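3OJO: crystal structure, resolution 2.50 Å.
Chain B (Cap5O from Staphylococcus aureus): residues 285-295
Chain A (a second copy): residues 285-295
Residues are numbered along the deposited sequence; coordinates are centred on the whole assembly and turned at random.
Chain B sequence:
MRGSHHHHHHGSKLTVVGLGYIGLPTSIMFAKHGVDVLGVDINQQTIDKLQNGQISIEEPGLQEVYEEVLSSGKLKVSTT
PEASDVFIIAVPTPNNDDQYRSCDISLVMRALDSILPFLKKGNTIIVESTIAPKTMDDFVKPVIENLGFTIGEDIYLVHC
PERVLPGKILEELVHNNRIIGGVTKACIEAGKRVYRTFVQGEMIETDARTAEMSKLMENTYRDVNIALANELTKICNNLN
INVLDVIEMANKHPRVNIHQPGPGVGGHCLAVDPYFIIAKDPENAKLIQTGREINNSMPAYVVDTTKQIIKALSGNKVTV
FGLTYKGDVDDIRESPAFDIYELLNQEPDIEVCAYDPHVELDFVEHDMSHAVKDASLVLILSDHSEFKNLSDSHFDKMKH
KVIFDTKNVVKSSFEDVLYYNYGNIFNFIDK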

# COMPACT_ATOMS: atom_id res chain seq x y z
N ALA B 285 13.59 -4.64 6.98
CA ALA B 285 12.79 -3.40 6.91
C ALA B 285 13.17 -2.58 5.65
O ALA B 285 13.06 -1.35 5.62
CB ALA B 285 13.01 -2.57 8.18
N LYS B 286 13.59 -3.28 4.59
CA LYS B 286 14.03 -2.74 3.30
C LYS B 286 12.96 -1.88 2.57
O LYS B 286 13.31 -0.80 2.09
CB LYS B 286 14.64 -3.85 2.41
CG LYS B 286 15.33 -3.39 1.12
CD LYS B 286 16.53 -2.44 1.30
CE LYS B 286 16.61 -1.36 0.23
NZ LYS B 286 16.74 -1.91 -1.14
N LEU B 287 11.68 -2.33 2.52
CA LEU B 287 10.58 -1.59 1.89
C LEU B 287 10.28 -0.31 2.62
O LEU B 287 10.09 0.72 1.98
CB LEU B 287 9.29 -2.43 1.82
CG LEU B 287 8.20 -1.95 0.85
CD1 LEU B 287 8.60 -2.18 -0.61
CD2 LEU B 287 6.95 -2.69 1.08
N ILE B 288 10.21 -0.39 3.97
CA ILE B 288 9.96 0.77 4.83
C ILE B 288 11.05 1.84 4.62
O ILE B 288 10.71 3.00 4.45
CB ILE B 288 9.75 0.37 6.33
CG1 ILE B 288 8.51 -0.54 6.47
CG2 ILE B 288 9.62 1.62 7.23
CD1 ILE B 288 8.48 -1.43 7.70
N GLN B 289 12.32 1.42 4.60
CA GLN B 289 13.49 2.28 4.38
C GLN B 289 13.41 3.01 3.03
O GLN B 289 13.56 4.23 2.97
CB GLN B 289 14.76 1.42 4.44
CG GLN B 289 16.07 2.19 4.38
CD GLN B 289 17.23 1.23 4.30
OE1 GLN B 289 17.36 0.44 3.35
NE2 GLN B 289 18.11 1.28 5.30
N THR B 290 13.16 2.25 1.95
CA THR B 290 13.00 2.75 0.58
C THR B 290 11.87 3.78 0.51
O THR B 290 12.07 4.85 -0.06
CB THR B 290 12.81 1.57 -0.37
OG1 THR B 290 13.88 0.64 -0.16
CG2 THR B 290 12.77 2.00 -1.82
N GLY B 291 10.72 3.47 1.14
CA GLY B 291 9.57 4.36 1.22
C GLY B 291 9.91 5.70 1.84
O GLY B 291 9.45 6.73 1.38
N ARG B 292 10.71 5.66 2.90
CA ARG B 292 11.20 6.81 3.66
C ARG B 292 12.18 7.64 2.81
O ARG B 292 12.09 8.87 2.78
CB ARG B 292 11.88 6.32 4.95
CG ARG B 292 10.92 5.98 6.09
CD ARG B 292 10.65 7.17 6.99
NE ARG B 292 9.65 8.09 6.43
CZ ARG B 292 9.91 9.30 5.95
NH1 ARG B 292 11.15 9.78 5.98
NH2 ARG B 292 8.94 10.05 5.44
N GLU B 293 13.08 6.94 2.09
CA GLU B 293 14.06 7.54 1.18
C GLU B 293 13.36 8.35 0.09
O GLU B 293 13.77 9.48 -0.16
CB GLU B 293 14.97 6.47 0.55
CG GLU B 293 16.03 5.91 1.50
CD GLU B 293 16.76 4.64 1.09
OE1 GLU B 293 17.47 4.07 1.95
OE2 GLU B 293 16.64 4.22 -0.09
N ILE B 294 12.28 7.76 -0.52
CA ILE B 294 11.48 8.39 -1.57
C ILE B 294 10.77 9.61 -1.02
O ILE B 294 10.87 10.67 -1.62
CB ILE B 294 10.52 7.38 -2.30
CG1 ILE B 294 11.31 6.28 -3.03
CG2 ILE B 294 9.60 8.09 -3.29
CD1 ILE B 294 10.60 4.97 -3.09
N ASN B 295 10.14 9.48 0.15
CA ASN B 295 9.45 10.59 0.81
C ASN B 295 10.37 11.73 1.23
O ASN B 295 9.98 12.90 1.10
CB ASN B 295 8.53 10.11 1.93
CG ASN B 295 7.37 9.27 1.43
OD1 ASN B 295 6.93 9.38 0.29
ND2 ASN B 295 6.87 8.39 2.28
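Chain A, residues 285-295: AKLIQTGREIN

How does chain A lie on chain B? The same segment from the second copy packs against its twin, helix on helix. In both chains residues 286 to 295 are helical, with B:Ala285 and A:Ala285 at the N-cap positions, and an unbroken run of i to i+4 backbone hydrogen bonds begins with B:Gln289 N to B:Ala285 O at 3.0 Å and A:Gln289 N to A:Ala285 O at 3.1 Å. The N-to-C directions differ by 176°, so the helices run almost exactly antiparallel, and their axes come within 9.4 Å. The register is reciprocal: the CA of B:Leu287 lies 6.1 Å from the CA of A:Thr290, and the CA of B:Thr290 lies 5.9 Å from the CA of A:Leu287. Together the two stretches bury 464 Å² of surface.

What fills the space between the helices? Two leucines, B:Leu287 and A:Leu287, take the largest shares, each with about 80 Å² covered by the other stretch. Both have chi1 t and chi2 p, and although their CA-to-CB bonds point sideways, the ends of the side chains come nearer to the partner helix. The side chain of A:Leu287 is a knob in a hole formed by B:Leu287, B:Thr290, B:Gly291 and B:Ile294; B:Leu287 enters the equivalent hole on chain A. The knobs meet, CD1 of B:Leu287 lying 3.8 Å from CD1 of A:Leu287. Next to them, CD1 of B:Ile294 packs 3.5 Å from CB of A:Leu287, and CD1 of A:Ile294 lies 3.6 Å from CB of B:Leu287. At the glycines the leucines reach the backbone itself, with CD1 of A:Leu287 3.7 Å from N of B:Gly291 and CD1 of B:Leu287 3.8 Å from N of A:Gly291.

Do the threonines link the chains by hydrogen bonds? They do not, and no hydrogen bond crosses between the stretches. Each hydroxyl instead turns back to its own helix: OG1 of B:Thr290 donates to O of B:Lys286 at 2.7 Å, and OG1 of A:Thr290 donates to O of A:Lys286 at the same distance. The two OG1 atoms of B:Thr290 and A:Thr290 are 3.7 Å apart. The threonine methyls serve the packing, CG2 of A:Thr290 lying 3.5 Å from CG of B:Lys286 and CG2 of B:Thr290 lying 3.6 Å from CG of A:Lys286.

How are the lysines accommodated? Their aliphatic portions pack over the threonines, but their ends converge, leaving NZ of B:Lys286 3.4 Å from NZ of A:Lys286, a close approach of like charges. Here the symmetry loosens: chi4 is m in B:Lys286 and t in A:Lys286. In chain A, NZ of A:Lys286 donates a hydrogen bond to OE1 of A:Gln289 at 3.0 Å. For the other lysine, NZ of B:Lys286 is 4.6 Å from OE2 of A:Glu293, an opposite charge nearby but beyond salt-bridge range.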

# COMPACT_ATOMS: atom_id res chain seq x y z
N ALA A 285 12.36 3.84 -9.88
CA ALA A 285 11.56 2.63 -9.64
C ALA A 285 12.10 1.75 -8.48
O ALA A 285 11.87 0.54 -8.45
CB ALA A 285 11.41 1.83 -10.93
N LYS A 286 12.80 2.38 -7.52
CA LYS A 286 13.42 1.73 -6.36
C LYS A 286 12.45 0.96 -5.45
O LYS A 286 12.76 -0.17 -5.08
CB LYS A 286 14.33 2.72 -5.59
CG LYS A 286 15.24 2.11 -4.49
CD LYS A 286 16.24 1.04 -4.97
CE LYS A 286 16.41 -0.06 -3.95
NZ LYS A 286 17.30 -1.17 -4.42
N LEU A 287 11.29 1.55 -5.12
CA LEU A 287 10.25 0.93 -4.28
C LEU A 287 9.66 -0.28 -4.94
O LEU A 287 9.48 -1.31 -4.29
CB LEU A 287 9.14 1.94 -3.91
CG LEU A 287 8.20 1.56 -2.76
CD1 LEU A 287 8.90 1.56 -1.42
CD2 LEU A 287 7.06 2.48 -2.70
N ILE A 288 9.32 -0.15 -6.24
CA ILE A 288 8.75 -1.24 -7.04
C ILE A 288 9.71 -2.44 -7.08
O ILE A 288 9.28 -3.56 -6.85
CB ILE A 288 8.30 -0.76 -8.45
CG1 ILE A 288 7.22 0.34 -8.33
CG2 ILE A 288 7.76 -1.93 -9.27
CD1 ILE A 288 7.09 1.29 -9.57
N GLN A 289 11.00 -2.18 -7.33
CA GLN A 289 12.07 -3.18 -7.38
C GLN A 289 12.18 -3.94 -6.04
O GLN A 289 12.16 -5.17 -6.02
CB GLN A 289 13.39 -2.47 -7.71
CG GLN A 289 14.58 -3.40 -7.94
CD GLN A 289 15.83 -2.58 -8.10
OE1 GLN A 289 16.26 -1.85 -7.19
NE2 GLN A 289 16.43 -2.65 -9.27
N THR A 290 12.26 -3.19 -4.92
CA THR A 290 12.33 -3.70 -3.55
C THR A 290 11.13 -4.58 -3.25
O THR A 290 11.31 -5.66 -2.71
CB THR A 290 12.50 -2.53 -2.59
OG1 THR A 290 13.62 -1.76 -3.02
CG2 THR A 290 12.68 -2.96 -1.16
N GLY A 291 9.93 -4.14 -3.63
CA GLY A 291 8.70 -4.91 -3.44
C GLY A 291 8.71 -6.27 -4.11
O GLY A 291 8.29 -7.27 -3.52
N ARG A 292 9.22 -6.33 -5.35
CA ARG A 292 9.33 -7.58 -6.10
C ARG A 292 10.44 -8.46 -5.51
O ARG A 292 10.25 -9.67 -5.44
CB ARG A 292 9.51 -7.34 -7.62
CG ARG A 292 8.67 -6.18 -8.18
CD ARG A 292 7.94 -6.42 -9.48
NE ARG A 292 8.77 -6.99 -10.53
CZ ARG A 292 8.30 -7.72 -11.53
NH1 ARG A 292 6.99 -7.95 -11.63
NH2 ARG A 292 9.11 -8.21 -12.45
N GLU A 293 11.57 -7.86 -5.03
CA GLU A 293 12.67 -8.56 -4.35
C GLU A 293 12.18 -9.27 -3.08
O GLU A 293 12.54 -10.42 -2.87
CB GLU A 293 13.80 -7.59 -3.97
CG GLU A 293 14.68 -7.15 -5.14
CD GLU A 293 15.64 -6.00 -4.89
OE1 GLU A 293 16.21 -5.50 -5.88
OE2 GLU A 293 15.82 -5.59 -3.71
N ILE A 294 11.34 -8.58 -2.25
CA ILE A 294 10.74 -9.10 -1.01
C ILE A 294 9.85 -10.26 -1.35
O ILE A 294 10.00 -11.31 -0.75
CB ILE A 294 10.05 -8.00 -0.12
CG1 ILE A 294 11.08 -6.98 0.40
CG2 ILE A 294 9.26 -8.60 1.06
CD1 ILE A 294 10.53 -5.63 0.58
N ASN A 295 8.95 -10.11 -2.32
CA ASN A 295 8.06 -11.21 -2.72
C ASN A 295 8.80 -12.42 -3.26
O ASN A 295 8.39 -13.55 -2.96
CB ASN A 295 6.98 -10.73 -3.69
CG ASN A 295 6.09 -9.68 -3.07
OD1 ASN A 295 5.97 -9.57 -1.86
ND2 ASN A 295 5.44 -8.89 -3.89